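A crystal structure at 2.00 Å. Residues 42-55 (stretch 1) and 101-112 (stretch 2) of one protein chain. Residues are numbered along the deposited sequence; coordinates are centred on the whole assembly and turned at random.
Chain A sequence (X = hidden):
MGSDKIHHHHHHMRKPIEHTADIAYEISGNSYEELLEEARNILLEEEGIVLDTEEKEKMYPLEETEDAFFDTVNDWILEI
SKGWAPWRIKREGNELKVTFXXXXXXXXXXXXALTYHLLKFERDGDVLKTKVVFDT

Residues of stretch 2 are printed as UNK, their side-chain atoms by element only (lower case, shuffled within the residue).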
ATOM      1  N   ILE A  42       4.267  -2.013  -4.491  1.00 13.98           N
ATOM      2  CA  ILE A  42       5.234  -1.675  -3.452  1.00 14.11           C
ATOM      3  C   ILE A  42       5.200  -2.683  -2.299  1.00 15.87           C
ATOM      4  O   ILE A  42       6.251  -3.184  -1.872  1.00 13.79           O
ATOM      5  CB  ILE A  42       4.978  -0.238  -2.888  1.00 14.45           C
ATOM      6  CG1 ILE A  42       5.323   0.821  -3.957  1.00 12.29           C
ATOM      7  CG2 ILE A  42       5.816  -0.013  -1.608  1.00 16.34           C
ATOM      8  CD1 ILE A  42       5.008   2.257  -3.536  1.00 12.43           C
ATOM      9  N   LEU A  43       3.992  -2.984  -1.804  1.00 14.29           N
ATOM     10  CA  LEU A  43       3.815  -3.931  -0.706  1.00 15.81           C
ATOM     11  C   LEU A  43       4.403  -5.319  -1.014  1.00 16.93           C
ATOM     12  O   LEU A  43       5.130  -5.897  -0.191  1.00 19.84           O
ATOM     13  CB  LEU A  43       2.307  -4.055  -0.338  1.00 13.97           C
ATOM     14  CG  LEU A  43       1.629  -2.809   0.264  1.00 14.41           C
ATOM     15  CD1 LEU A  43       0.144  -3.110   0.540  1.00 17.12           C
ATOM     16  CD2 LEU A  43       2.335  -2.398   1.579  1.00 16.61           C
ATOM     17  N   LEU A  44       4.104  -5.845  -2.195  1.00 18.16           N
ATOM     18  CA  LEU A  44       4.597  -7.162  -2.622  1.00 18.77           C
ATOM     19  C   LEU A  44       6.122  -7.185  -2.809  1.00 21.91           C
ATOM     20  O   LEU A  44       6.809  -8.128  -2.395  1.00 21.02           O
ATOM     21  CB  LEU A  44       3.954  -7.553  -3.954  1.00 20.93           C
ATOM     22  CG  LEU A  44       2.430  -7.705  -3.924  1.00 23.08           C
ATOM     23  CD1 LEU A  44       1.901  -8.027  -5.318  1.00 22.47           C
ATOM     24  CD2 LEU A  44       2.078  -8.803  -2.946  1.00 22.78           C
ATOM     25  N   GLU A  45       6.630  -6.144  -3.446  1.00 20.39           N
ATOM     26  CA  GLU A  45       8.058  -6.028  -3.713  1.00 23.89           C
ATOM     27  C   GLU A  45       8.873  -5.781  -2.446  1.00 23.59           C
ATOM     28  O   GLU A  45       9.857  -6.474  -2.189  1.00 23.40           O
ATOM     29  CB  GLU A  45       8.286  -4.894  -4.717  1.00 25.26           C
ATOM     30  CG  GLU A  45       9.710  -4.344  -4.762  1.00 29.61           C
ATOM     31  CD  GLU A  45       9.771  -3.018  -5.509  1.00 30.79           C
ATOM     32  OE1 GLU A  45       9.332  -2.984  -6.675  1.00 30.48           O
ATOM     33  OE2 GLU A  45      10.249  -2.018  -4.927  1.00 32.17           O
ATOM     34  N   GLU A  46       8.445  -4.808  -1.648  1.00 22.12           N
ATOM     35  CA  GLU A  46       9.148  -4.448  -0.427  1.00 23.06           C
ATOM     36  C   GLU A  46       9.169  -5.600   0.576  1.00 23.84           C
ATOM     37  O   GLU A  46      10.186  -5.850   1.248  1.00 21.90           O
ATOM     38  CB  GLU A  46       8.485  -3.199   0.173  1.00 25.81           C
ATOM     39  CG  GLU A  46       9.114  -2.647   1.422  1.00 31.44           C
ATOM     40  CD  GLU A  46      10.580  -2.331   1.248  1.00 32.80           C
ATOM     41  OE1 GLU A  46      10.971  -1.800   0.187  1.00 35.75           O
ATOM     42  OE2 GLU A  46      11.339  -2.606   2.186  1.00 35.82           O
ATOM     43  N   GLU A  47       8.055  -6.319   0.676  1.00 21.37           N
ATOM     44  CA  GLU A  47       7.971  -7.444   1.601  1.00 22.26           C
ATOM     45  C   GLU A  47       8.461  -8.770   1.020  1.00 20.62           C
ATOM     46  O   GLU A  47       8.541  -9.763   1.733  1.00 23.36           O
ATOM     47  CB  GLU A  47       6.541  -7.603   2.101  1.00 22.33           C
ATOM     48  CG  GLU A  47       6.044  -6.406   2.906  1.00 26.51           C
ATOM     49  CD  GLU A  47       4.930  -6.800   3.849  1.00 29.98           C
ATOM     50  OE1 GLU A  47       4.236  -7.794   3.547  1.00 34.28           O
ATOM     51  OE2 GLU A  47       4.736  -6.128   4.881  1.00 30.92           O
ATOM     52  N   GLY A  48       8.801  -8.773  -0.260  1.00 21.12           N
ATOM     53  CA  GLY A  48       9.278  -9.977  -0.925  1.00 22.80           C
ATOM     54  C   GLY A  48       8.268 -11.111  -0.840  1.00 25.23           C
ATOM     55  O   GLY A  48       8.620 -12.282  -0.660  1.00 24.59           O
ATOM     56  N   ILE A  49       6.993 -10.755  -0.974  1.00 24.30           N
ATOM     57  CA  ILE A  49       5.914 -11.722  -0.879  1.00 23.92           C
ATOM     58  C   ILE A  49       5.867 -12.694  -2.046  1.00 22.74           C
ATOM     59  O   ILE A  49       5.987 -12.306  -3.200  1.00 22.72           O
ATOM     60  CB  ILE A  49       4.545 -10.977  -0.747  1.00 24.37           C
ATOM     61  CG1 ILE A  49       4.501 -10.266   0.598  1.00 24.27           C
ATOM     62  CG2 ILE A  49       3.368 -11.954  -0.880  1.00 25.97           C
ATOM     63  CD1 ILE A  49       3.366  -9.262   0.762  1.00 24.68           C
ATOM     64  N   VAL A  50       5.720 -13.971  -1.725  1.00 24.62           N
ATOM     65  CA  VAL A  50       5.604 -15.012  -2.744  1.00 25.89           C
ATOM     66  C   VAL A  50       4.180 -15.515  -2.533  1.00 24.79           C
ATOM     67  O   VAL A  50       3.769 -15.794  -1.402  1.00 24.84           O
ATOM     68  CB  VAL A  50       6.627 -16.167  -2.532  1.00 26.92           C
ATOM     69  CG1 VAL A  50       6.478 -17.211  -3.638  1.00 27.97           C
ATOM     70  CG2 VAL A  50       8.048 -15.613  -2.550  1.00 28.32           C
ATOM     71  N   LEU A  51       3.424 -15.622  -3.615  1.00 26.23           N
ATOM     72  CA  LEU A  51       2.027 -16.024  -3.504  1.00 27.80           C
ATOM     73  C   LEU A  51       1.663 -17.481  -3.765  1.00 28.65           C
ATOM     74  O   LEU A  51       2.266 -18.146  -4.599  1.00 29.83           O
ATOM     75  CB  LEU A  51       1.177 -15.151  -4.436  1.00 26.53           C
ATOM     76  CG  LEU A  51       1.253 -13.631  -4.271  1.00 25.11           C
ATOM     77  CD1 LEU A  51       0.410 -12.966  -5.344  1.00 25.00           C
ATOM     78  CD2 LEU A  51       0.765 -13.244  -2.894  1.00 23.51           C
ATOM     79  N   ASP A  52       0.663 -17.962  -3.036  1.00 31.03           N
ATOM     80  CA  ASP A  52       0.139 -19.302  -3.259  1.00 32.53           C
ATOM     81  C   ASP A  52      -1.010 -19.042  -4.241  1.00 33.47           C
ATOM     82  O   ASP A  52      -1.173 -17.915  -4.722  1.00 32.75           O
ATOM     83  CB  ASP A  52      -0.402 -19.933  -1.973  1.00 34.08           C
ATOM     84  CG  ASP A  52       0.644 -20.775  -1.237  1.00 37.30           C
ATOM     85  OD1 ASP A  52       1.468 -21.434  -1.908  1.00 37.40           O
ATOM     86  OD2 ASP A  52       0.629 -20.800   0.018  1.00 38.18           O
ATOM     87  N   THR A  53      -1.823 -20.056  -4.521  1.00 33.08           N
ATOM     88  CA  THR A  53      -2.905 -19.891  -5.484  1.00 33.99           C
ATOM     89  C   THR A  53      -4.277 -19.547  -4.928  1.00 32.87           C
ATOM     90  O   THR A  53      -5.090 -18.960  -5.636  1.00 34.21           O
ATOM     91  CB  THR A  53      -3.059 -21.154  -6.325  1.00 34.97           C
ATOM     92  OG1 THR A  53      -3.423 -22.234  -5.461  1.00 37.01           O
ATOM     93  CG2 THR A  53      -1.750 -21.490  -7.021  1.00 35.95           C
ATOM     94  N   GLU A  54      -4.540 -19.919  -3.677  1.00 31.58           N
ATOM     95  CA  GLU A  54      -5.841 -19.671  -3.064  1.00 31.32           C
ATOM     96  C   GLU A  54      -6.173 -18.182  -3.070  1.00 30.63           C
ATOM     97  O   GLU A  54      -5.321 -17.339  -2.764  1.00 28.74           O
ATOM     98  CB  GLU A  54      -5.864 -20.230  -1.638  1.00 33.06           C
ATOM     99  CG  GLU A  54      -7.143 -19.984  -0.888  1.00 36.75           C
ATOM    100  CD  GLU A  54      -7.138 -20.574   0.511  1.00 38.54           C
ATOM    101  OE1 GLU A  54      -6.057 -20.638   1.139  1.00 40.05           O
ATOM    102  OE2 GLU A  54      -8.223 -20.954   0.994  1.00 39.61           O
ATOM    103  N   GLU A  55      -7.411 -17.864  -3.438  1.00 29.11           N
ATOM    104  CA  GLU A  55      -7.845 -16.474  -3.521  1.00 26.99           C
ATOM    105  C   GLU A  55      -8.953 -16.098  -2.551  1.00 26.20           C
ATOM    106  O   GLU A  55      -9.638 -16.953  -1.979  1.00 27.63           O
ATOM    107  CB  GLU A  55      -8.283 -16.159  -4.951  1.00 26.69           C
ATOM    108  CG  GLU A  55      -7.152 -16.149  -5.955  1.00 27.65           C
ATOM    109  CD  GLU A  55      -7.647 -16.045  -7.386  1.00 30.03           C
ATOM    110  OE1 GLU A  55      -8.785 -15.583  -7.589  1.00 30.52           O
ATOM    111  OE2 GLU A  55      -6.899 -16.409  -8.313  1.00 31.95           O
ATOM    112  N   UNK A 101      -4.368 -13.000  -2.731  1.00 23.12           N
ATOM    113  CA  UNK A 101      -3.861 -14.360  -2.888  1.00 23.27           C
ATOM    114  C   UNK A 101      -3.146 -14.728  -1.593  1.00 24.27           C
ATOM    115  O   UNK A 101      -2.577 -13.862  -0.908  1.00 20.91           O
ATOM    116  c   UNK A 101      -2.835 -14.873  -6.618  1.00 32.61           C
ATOM    117  n   UNK A 101      -0.166 -17.295  -7.335  1.00 35.52           N
ATOM    118  c   UNK A 101      -3.727 -14.797  -5.387  1.00 27.31           C
ATOM    119  c   UNK A 101      -2.942 -14.492  -4.105  1.00 24.60           C
ATOM    120  c   UNK A 101      -0.989 -16.268  -7.494  1.00 37.48           C
ATOM    121  n   UNK A 101      -0.902 -15.524  -8.588  1.00 38.28           N
ATOM    122  n   UNK A 101      -1.890 -15.984  -6.553  1.00 36.20           N
ATOM    123  N   UNK A 102      -3.227 -16.006  -1.227  1.00 24.05           N
ATOM    124  CA  UNK A 102      -2.610 -16.477  -0.005  1.00 24.66           C
ATOM    125  C   UNK A 102      -1.107 -16.323  -0.129  1.00 22.40           C
ATOM    126  O   UNK A 102      -0.525 -16.637  -1.158  1.00 22.37           O
ATOM    127  c   UNK A 102      -2.958 -17.948   0.244  1.00 28.56           C
ATOM    128  c   UNK A 102      -2.886 -18.002   4.082  1.00 33.86           C
ATOM    129  c   UNK A 102      -3.394 -17.668   2.679  1.00 32.99           C
ATOM    130  c   UNK A 102      -2.596 -18.426   1.616  1.00 29.11           C
ATOM    131  n   UNK A 102      -3.643 -17.296   5.138  1.00 34.34           N
ATOM    132  N   UNK A 103      -0.491 -15.824   0.931  1.00 22.34           N
ATOM    133  CA  UNK A 103       0.951 -15.620   0.949  1.00 24.09           C
ATOM    134  C   UNK A 103       1.662 -16.940   1.228  1.00 26.23           C
ATOM    135  O   UNK A 103       1.421 -17.568   2.257  1.00 26.16           O
ATOM    136  c   UNK A 103       0.916 -12.190   2.755  1.00 19.38           C
ATOM    137  c   UNK A 103       1.314 -14.610   2.046  1.00 23.20           C
ATOM    138  c   UNK A 103       0.738 -13.244   1.671  1.00 20.04           C
ATOM    139  c   UNK A 103       2.811 -14.606   2.297  1.00 21.84           C
ATOM    140  N   UNK A 104       2.510 -17.378   0.302  1.00 29.37           N
ATOM    141  CA  UNK A 104       3.251 -18.614   0.524  1.00 32.04           C
ATOM    142  C   UNK A 104       4.340 -18.265   1.542  1.00 33.37           C
ATOM    143  O   UNK A 104       4.428 -18.865   2.609  1.00 34.05           O
ATOM    144  c   UNK A 104       3.885 -19.116  -0.767  1.00 33.77           C
ATOM    145  n   UNK A 104       4.281 -20.903  -3.066  1.00 44.15           N
ATOM    146  n   UNK A 104       3.826 -20.837  -5.326  1.00 45.90           N
ATOM    147  c   UNK A 104       4.464 -20.528  -0.637  1.00 38.10           C
ATOM    148  c   UNK A 104       5.167 -20.958  -1.909  1.00 40.89           C
ATOM    149  n   UNK A 104       6.006 -20.949  -4.589  1.00 46.32           N
ATOM    150  c   UNK A 104       4.703 -20.900  -4.327  1.00 45.75           C
ATOM    151  N   UNK A 105       5.156 -17.272   1.208  1.00 34.17           N
ATOM    152  CA  UNK A 105       6.211 -16.828   2.111  1.00 36.70           C
ATOM    153  C   UNK A 105       6.590 -15.374   1.855  1.00 36.38           C
ATOM    154  O   UNK A 105       6.247 -14.801   0.814  1.00 34.54           O
ATOM    155  c   UNK A 105       9.347 -18.577   0.586  1.00 44.08           C
ATOM    156  n   UNK A 105       8.878 -19.833  -1.526  1.00 46.75           N
ATOM    157  c   UNK A 105       8.010 -17.833   0.569  1.00 40.29           C
ATOM    158  c   UNK A 105       9.824 -18.903  -0.825  1.00 45.08           C
ATOM    159  c   UNK A 105       7.451 -17.723   1.977  1.00 38.07           C
ATOM    160  N   UNK A 106       7.287 -14.789   2.826  1.00 36.95           N
ATOM    161  CA  UNK A 106       7.744 -13.405   2.751  1.00 38.49           C
ATOM    162  C   UNK A 106       9.245 -13.359   3.024  1.00 39.36           C
ATOM    163  O   UNK A 106       9.766 -14.152   3.807  1.00 39.17           O
ATOM    164  n   UNK A 106       4.649 -10.249   6.617  1.00 44.46           N
ATOM    165  c   UNK A 106       4.983 -11.227   4.373  1.00 42.46           C
ATOM    166  c   UNK A 106       5.276 -11.351   5.854  1.00 43.46           C
ATOM    167  c   UNK A 106       5.544 -12.406   3.584  1.00 40.63           C
ATOM    168  c   UNK A 106       7.032 -12.534   3.783  1.00 38.26           C
ATOM    169  N   UNK A 107       9.928 -12.427   2.372  1.00 39.84           N
ATOM    170  CA  UNK A 107      11.373 -12.266   2.514  1.00 40.93           C
ATOM    171  C   UNK A 107      11.669 -10.797   2.277  1.00 39.13           C
ATOM    172  O   UNK A 107      11.884 -10.381   1.142  1.00 40.43           O
ATOM    173  o   UNK A 107      11.212 -13.909  -1.226  1.00 51.69           O
ATOM    174  c   UNK A 107      11.427 -14.416   1.105  1.00 48.33           C
ATOM    175  o   UNK A 107      11.945 -15.918  -0.676  1.00 51.97           O
ATOM    176  c   UNK A 107      12.109 -13.095   1.451  1.00 43.45           C
ATOM    177  c   UNK A 107      11.540 -14.773  -0.372  1.00 50.73           C
ATOM    178  N   UNK A 108      11.664 -10.001   3.334  1.00 37.24           N
ATOM    179  CA  UNK A 108      11.947  -8.597   3.146  1.00 35.10           C
ATOM    180  C   UNK A 108      11.639  -7.753   4.351  1.00 33.88           C
ATOM    181  O   UNK A 108      11.654  -8.228   5.486  1.00 35.78           O
ATOM    182  N   UNK A 109      11.337  -6.492   4.096  1.00 30.79           N
ATOM    183  CA  UNK A 109      11.041  -5.545   5.151  1.00 30.34           C
ATOM    184  C   UNK A 109       9.550  -5.491   5.416  1.00 29.01           C
ATOM    185  O   UNK A 109       8.774  -5.158   4.521  1.00 29.72           O
ATOM    186  c   UNK A 109      11.680  -3.270   5.982  1.00 32.27           C
ATOM    187  c   UNK A 109      11.506  -4.131   4.752  1.00 30.53           C
ATOM    188  o   UNK A 109      12.754  -4.217   4.051  1.00 34.00           O
ATOM    189  N   UNK A 110       9.155  -5.799   6.644  1.00 28.00           N
ATOM    190  CA  UNK A 110       7.747  -5.767   7.029  1.00 27.80           C
ATOM    191  C   UNK A 110       7.232  -4.330   7.081  1.00 25.80           C
ATOM    192  O   UNK A 110       7.795  -3.497   7.783  1.00 24.38           O
ATOM    193  c   UNK A 110       8.232  -7.765   8.567  1.00 37.62           C
ATOM    194  c   UNK A 110       7.565  -6.399   8.406  1.00 31.44           C
ATOM    195  c   UNK A 110       9.608  -7.674   9.225  1.00 42.03           C
ATOM    196  o   UNK A 110      10.530  -7.060   8.629  1.00 41.65           O
ATOM    197  o   UNK A 110       9.755  -8.210  10.353  1.00 43.38           O
ATOM    198  N   UNK A 111       6.169  -4.031   6.339  1.00 23.33           N
ATOM    199  CA  UNK A 111       5.612  -2.691   6.364  1.00 21.24           C
ATOM    200  C   UNK A 111       4.494  -2.663   7.396  1.00 22.05           C
ATOM    201  O   UNK A 111       3.560  -3.472   7.336  1.00 22.06           O
ATOM    202  c   UNK A 111       6.247  -2.048   4.012  1.00 21.70           C
ATOM    203  c   UNK A 111       5.073  -2.275   4.969  1.00 22.26           C
ATOM    204  c   UNK A 111       5.840  -1.721   2.565  1.00 26.28           C
ATOM    205  c   UNK A 111       4.225  -1.017   5.084  1.00 21.17           C
ATOM    206  N   UNK A 112       4.602  -1.732   8.342  1.00 20.91           N
ATOM    207  CA  UNK A 112       3.627  -1.583   9.413  1.00 22.24           C
ATOM    208  C   UNK A 112       2.397  -0.774   9.033  1.00 22.71           C
ATOM    209  O   UNK A 112       1.288  -1.026   9.524  1.00 22.20           O
ATOM    210  c   UNK A 112       4.274  -0.902  10.624  1.00 23.92           C
ATOM    211  n   UNK A 112       7.854  -0.681  14.030  1.00 32.72           N
ATOM    212  c   UNK A 112       7.162  -1.601  13.071  1.00 32.26           C
ATOM    213  c   UNK A 112       5.951  -0.912  12.465  1.00 29.11           C
ATOM    214  c   UNK A 112       5.389  -1.694  11.287  1.00 27.93           C
TER
HETATM  215  O   HOH W   1       2.469  -5.283   5.700  1.00 27.85           O
HETATM  216  O   HOH W   2       5.062  -7.519   7.118  1.00 51.71           O

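Position 101 carries three carbons, a nitrogen, then a carbon bearing two more nitrogens. The inner nitrogen lies 2.8 Å from Asp 52 O, and the group lies with one face over Leu 51 CB. This is Arg 101, whose NE and NH2 both donate to Asp 52 O, at 2.8 and 2.9 Å, capturing a carbonyl just before the corner at Thr 53.

Position 102 has four carbons in a row ending in nitrogen, with CB 3.9 Å from Asp 52 CB and the next carbon 4.1 Å from Glu 54 OE1: Lys 102. The end of the chain leads away, and the backbone makes the hydrogen bonds: Asp 52 N donates to Lys 102 O (2.6 Å), and Lys 102 N to Glu 54 O (2.9 Å).

At 103 four carbons fork at the first, one arm two carbons long, and the inner carbon of that arm lies 3.9 Å from Ile 49 CG2. This is Ile 103, which makes that apolar contact through CG1 although its CA-to-CB bond points away.

Position 104 again shows three carbons, a nitrogen and a carbon with two nitrogens, the inner nitrogen 3.1 Å from Asp 52 OD1. Arg 104 thus makes a salt bridge through NE, with Asp 52 at the guanidinium edge and Val 50 CG1 over one face. Its backbone N donates to Val 50 O at 2.6 Å.

At 105, four carbons in line end in nitrogen, and the second carbon lies 3.8 Å from Val 50 CB. Lys 105 shares a sheet face with Val 50, whose N donates to Lys 105 O at 2.7 Å.

Position 106 has the same unbranched makeup, with carbons packed against Ile 49 and Glu 47. Lys 106 places NZ 4.0 Å from Glu 47 OE1, a long salt bridge; a water also links NZ to Glu 47 OE2.

Position 107 has three carbons, the third carrying two oxygens, one of them 3.1 Å from Gly 48 O; this is Glu 107. Those two oxygens are both acceptors, so this is no hydrogen bond. Its backbone N donates to Glu 47 O at 3.1 Å.

Position 108 has no side-chain atoms: Gly 108. An ideal CB would fall 2.5 Å from Glu 46 O, and the backbone angles themselves call for glycine.

At 109 one carbon carries an oxygen and a carbon, the oxygen 2.8 Å from Glu 46 OE2. Thr 109 donates weakly through this OG1, and from N to Glu 46 O (3.1 Å).

Position 110, three carbons ending in two oxygens, is Glu 110; its CA-to-CB bond points away from stretch 1.

Position 111 is four carbons forked at the first, the end of the long arm 3.7 Å from Leu 43 CD2 and 3.6 Å from Glu 46 CG. Ile 111 points its CA-to-CB bond toward stretch 1, and its N donates to Glu 47 OE2 at 2.9 Å.

Position 112, four carbons and a terminal nitrogen, is Lys 112, which makes no contact here.

The contact works by backbone pairing along a bulged antiparallel register, continued as a loop that binds the helix end. Gly 48, with positive phi, closes that helix in a Schellman motif; a CB there would clash with Glu 107 O. Arg 101 and Arg 104 both hold Asp 52, one by its carbonyl O, the other by its carboxylate, while Glu 47 organizes the loop through backbone, lysine and water.

Stretch 2 101-112: RKIRKKEGTEIK
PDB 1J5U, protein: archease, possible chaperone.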